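PDB 1IV3: 2-C-methyl-D-erythritol 2,4-cyclodiphosphate synthase from Thermus thermophilus, which catalyses the conversion of 4-diphosphocytidyl-2-C-methyl-D-erythritol 2-phosphate into 2-C-methyl-D-erythritol 2,4-cyclodiphosphate with release of CMP, a step of non-mevalonate isoprenoid synthesis. Local coordinates for residues Y52-F61 with E79-A89. The protein carries 3 engineered substitutions. Numbering follows the deposited sequence.
Sequences YGLGDIGLLF and EAMRLVEARGA. Engineered in segment 79-89: Met81 (natural residue Leu).
The Schellman motif that closes helix 73-86, with Gly88 as its C-prime residue, forms the seat for Tyr52, which follows helix 39-50 in the chain. Val84 O accepts from both Arg87 N and Ala89 N, and the turn so formed sets Arg87 and Ala89 beside the phenol. Tyr52 CD1 lies 3.7 Å from Val84 CG1, CE2 is 3.8 Å from Arg87 CB, and CE1 packs on Ala89 CB. With CG anti to its carbonyl carbon (chi1 -85°), the tyrosine carries its OH to the helix end, where a water in the ring plane, 2.6 Å from Tyr52 OH, donates to Arg87 O. Replacing Tyr52 by alanine would probably leave a gap against Val84, Arg87 and Ala89 and cost the water its phenol partner.

Leu54 divides its methyls: CD1 sits 3.8 Å from Val84 CG1, while CD2 lies 3.5 Å from Arg87 NE. The arginine is tied back to the preceding helix by NH1, which donates to Leu83 O at 2.9 Å. Farther along, Leu60 and Leu83 meet tip to tip through their CD1 methyls, and Glu79 CG abuts the edge of the Phe61 ring at 3.7 Å. A bend at chi2 (60°) then leads the Glu79 carboxylate away from Phe61 to Arg82, which grips it side-on through NE and NH2.

Phe61, which also stacks on Phe76, belongs to the predicted substrate site. No direct hydrogen bond joins the two segments: apolar packing and one bridging water hold the helix against the chain leading into that site.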
loop_
_atom_site.group_PDB
_atom_site.type_symbol
_atom_site.label_atom_id
_atom_site.label_comp_id
_atom_site.label_asym_id
_atom_site.label_seq_id
_atom_site.Cartn_x
_atom_site.Cartn_y
_atom_site.Cartn_z
ATOM N N TYR A 52 10.477 6.783 11.537
ATOM C CA TYR A 52 11.450 7.724 12.080
ATOM C C TYR A 52 12.529 8.085 11.089
ATOM O O TYR A 52 13.525 8.708 11.458
ATOM C CB TYR A 52 12.073 7.147 13.362
ATOM C CG TYR A 52 11.197 7.450 14.553
ATOM C CD1 TYR A 52 10.099 6.630 14.807
ATOM C CD2 TYR A 52 11.453 8.536 15.377
ATOM C CE1 TYR A 52 9.270 6.884 15.880
ATOM C CE2 TYR A 52 10.628 8.784 16.460
ATOM C CZ TYR A 52 9.554 7.957 16.698
ATOM O OH TYR A 52 8.730 8.193 17.766
ATOM N N GLY A 53 12.353 7.744 9.808
ATOM C CA GLY A 53 13.334 8.129 8.812
ATOM C C GLY A 53 14.652 7.387 8.978
ATOM O O GLY A 53 15.671 7.881 8.485
ATOM N N LEU A 54 14.680 6.237 9.642
ATOM C CA LEU A 54 15.941 5.591 10.003
ATOM C C LEU A 54 16.578 4.800 8.889
ATOM O O LEU A 54 17.734 4.388 8.945
ATOM C CB LEU A 54 15.658 4.685 11.208
ATOM C CG LEU A 54 15.152 5.488 12.421
ATOM C CD1 LEU A 54 14.681 4.538 13.503
ATOM C CD2 LEU A 54 16.247 6.429 12.885
ATOM N N GLY A 55 15.838 4.576 7.805
ATOM C CA GLY A 55 16.425 3.856 6.686
ATOM C C GLY A 55 15.540 2.669 6.351
ATOM O O GLY A 55 14.324 2.862 6.367
ATOM N N ASP A 56 16.128 1.518 6.079
ATOM C CA ASP A 56 15.340 0.317 5.795
ATOM C C ASP A 56 16.200 -0.893 6.152
ATOM O O ASP A 56 17.347 -0.753 6.616
ATOM C CB ASP A 56 14.830 0.289 4.360
ATOM C CG ASP A 56 15.905 0.346 3.310
ATOM O OD1 ASP A 56 16.930 -0.341 3.481
ATOM O OD2 ASP A 56 15.796 1.022 2.267
ATOM N N ILE A 57 15.654 -2.085 5.979
ATOM C CA ILE A 57 16.406 -3.266 6.409
ATOM C C ILE A 57 17.619 -3.522 5.534
ATOM O O ILE A 57 18.572 -4.170 6.002
ATOM C CB ILE A 57 15.542 -4.549 6.385
ATOM C CG1 ILE A 57 14.850 -4.795 5.048
ATOM C CG2 ILE A 57 14.559 -4.515 7.545
ATOM C CD1 ILE A 57 14.159 -6.153 4.954
ATOM N N GLY A 58 17.593 -3.049 4.289
ATOM C CA GLY A 58 18.755 -3.213 3.411
ATOM C C GLY A 58 19.914 -2.416 3.986
ATOM O O GLY A 58 21.069 -2.840 3.914
ATOM N N LEU A 59 19.627 -1.260 4.578
ATOM C CA LEU A 59 20.653 -0.400 5.137
ATOM C C LEU A 59 21.135 -0.913 6.493
ATOM O O LEU A 59 22.343 -0.992 6.729
ATOM C CB LEU A 59 20.149 1.038 5.314
ATOM C CG LEU A 59 21.108 1.948 6.091
ATOM C CD1 LEU A 59 22.316 2.309 5.227
ATOM C CD2 LEU A 59 20.404 3.195 6.579
ATOM N N LEU A 60 20.182 -1.238 7.368
ATOM C CA LEU A 60 20.550 -1.485 8.759
ATOM C C LEU A 60 20.897 -2.941 9.024
ATOM O O LEU A 60 21.640 -3.245 9.969
ATOM C CB LEU A 60 19.423 -1.036 9.676
ATOM C CG LEU A 60 18.963 0.410 9.705
ATOM C CD1 LEU A 60 18.091 0.620 10.943
ATOM C CD2 LEU A 60 20.109 1.398 9.709
ATOM N N PHE A 61 20.390 -3.851 8.187
ATOM C CA PHE A 61 20.604 -5.265 8.467
ATOM C C PHE A 61 21.168 -6.004 7.269
ATOM O O PHE A 61 20.600 -7.035 6.876
ATOM C CB PHE A 61 19.284 -5.901 8.927
ATOM C CG PHE A 61 18.611 -5.174 10.079
ATOM C CD1 PHE A 61 19.186 -5.150 11.352
ATOM C CD2 PHE A 61 17.411 -4.505 9.912
ATOM C CE1 PHE A 61 18.557 -4.475 12.384
ATOM C CE2 PHE A 61 16.786 -3.835 10.941
ATOM C CZ PHE A 61 17.361 -3.802 12.202
ATOM N N GLU A 79 15.134 -5.073 16.900
ATOM C CA GLU A 79 16.094 -3.964 16.902
ATOM C C GLU A 79 15.433 -2.674 16.434
ATOM O O GLU A 79 15.663 -1.581 16.958
ATOM C CB GLU A 79 17.283 -4.342 16.028
ATOM C CG GLU A 79 18.383 -3.327 15.874
ATOM C CD GLU A 79 19.074 -2.906 17.153
ATOM O OE1 GLU A 79 18.818 -3.429 18.258
ATOM O OE2 GLU A 79 19.934 -1.998 17.038
ATOM N N ALA A 80 14.568 -2.778 15.404
ATOM C CA ALA A 80 13.884 -1.557 14.976
ATOM C C ALA A 80 13.030 -1.031 16.098
ATOM O O ALA A 80 12.913 0.174 16.318
ATOM C CB ALA A 80 13.028 -1.813 13.722
ATOM N N MET A 81 12.383 -1.926 16.840
ATOM C CA MET A 81 11.564 -1.470 17.956
ATOM C C MET A 81 12.479 -0.733 18.935
ATOM O O MET A 81 12.118 0.309 19.486
ATOM C CB MET A 81 10.820 -2.626 18.641
ATOM C CG MET A 81 9.675 -3.221 17.822
ATOM S SD MET A 81 8.975 -4.760 18.460
ATOM C CE MET A 81 8.230 -4.155 19.970
ATOM N N ARG A 82 13.684 -1.270 19.143
ATOM C CA ARG A 82 14.566 -0.643 20.143
ATOM C C ARG A 82 14.956 0.763 19.717
ATOM O O ARG A 82 14.933 1.705 20.511
ATOM C CB ARG A 82 15.834 -1.467 20.369
ATOM C CG ARG A 82 16.749 -0.896 21.462
ATOM C CD ARG A 82 18.005 -1.749 21.615
ATOM N NE ARG A 82 18.911 -1.562 20.477
ATOM C CZ ARG A 82 19.621 -0.437 20.357
ATOM N NH1 ARG A 82 19.498 0.508 21.291
ATOM N NH2 ARG A 82 20.445 -0.252 19.332
ATOM N N LEU A 83 15.302 0.906 18.438
ATOM C CA LEU A 83 15.699 2.196 17.879
ATOM C C LEU A 83 14.567 3.210 17.932
ATOM O O LEU A 83 14.801 4.358 18.293
ATOM C CB LEU A 83 16.163 2.025 16.430
ATOM C CG LEU A 83 17.396 1.153 16.213
ATOM C CD1 LEU A 83 17.595 0.878 14.727
ATOM C CD2 LEU A 83 18.640 1.805 16.807
ATOM N N VAL A 84 13.327 2.847 17.576
ATOM C CA VAL A 84 12.321 3.924 17.674
ATOM C C VAL A 84 11.956 4.222 19.124
ATOM O O VAL A 84 11.669 5.382 19.443
ATOM C CB VAL A 84 11.109 3.551 16.820
ATOM C CG1 VAL A 84 11.635 3.277 15.413
ATOM C CG2 VAL A 84 10.366 2.354 17.378
ATOM N N GLU A 85 11.971 3.206 19.998
ATOM C CA GLU A 85 11.606 3.421 21.410
ATOM C C GLU A 85 12.627 4.365 22.009
ATOM O O GLU A 85 12.338 5.258 22.800
ATOM C CB GLU A 85 11.534 2.123 22.212
ATOM C CG GLU A 85 10.245 1.347 21.975
ATOM C CD GLU A 85 10.264 -0.089 22.447
ATOM O OE1 GLU A 85 11.162 -0.473 23.223
ATOM O OE2 GLU A 85 9.370 -0.867 22.039
ATOM N N ALA A 86 13.877 4.181 21.584
ATOM C CA ALA A 86 14.885 5.102 22.126
ATOM C C ALA A 86 14.640 6.529 21.695
ATOM O O ALA A 86 15.146 7.478 22.291
ATOM C CB ALA A 86 16.269 4.657 21.667
ATOM N N ARG A 87 13.880 6.712 20.631
ATOM C CA ARG A 87 13.596 8.060 20.137
ATOM C C ARG A 87 12.241 8.562 20.611
ATOM O O ARG A 87 11.764 9.563 20.075
ATOM C CB ARG A 87 13.726 8.061 18.611
ATOM C CG ARG A 87 15.200 8.011 18.176
ATOM C CD ARG A 87 15.309 7.468 16.758
ATOM N NE ARG A 87 16.675 7.321 16.281
ATOM C CZ ARG A 87 17.584 6.445 16.688
ATOM N NH1 ARG A 87 17.340 5.545 17.639
ATOM N NH2 ARG A 87 18.788 6.470 16.126
ATOM N N GLY A 88 11.674 7.891 21.602
ATOM C CA GLY A 88 10.454 8.269 22.275
ATOM C C GLY A 88 9.201 7.636 21.722
ATOM O O GLY A 88 8.089 7.944 22.159
ATOM N N ALA A 89 9.285 6.725 20.753
ATOM C CA ALA A 89 8.043 6.204 20.178
ATOM C C ALA A 89 7.325 5.224 21.084
ATOM O O ALA A 89 7.932 4.469 21.855
ATOM C CB ALA A 89 8.417 5.511 18.875
HETATM O O HOH W 1 9.081 10.387 19.098
#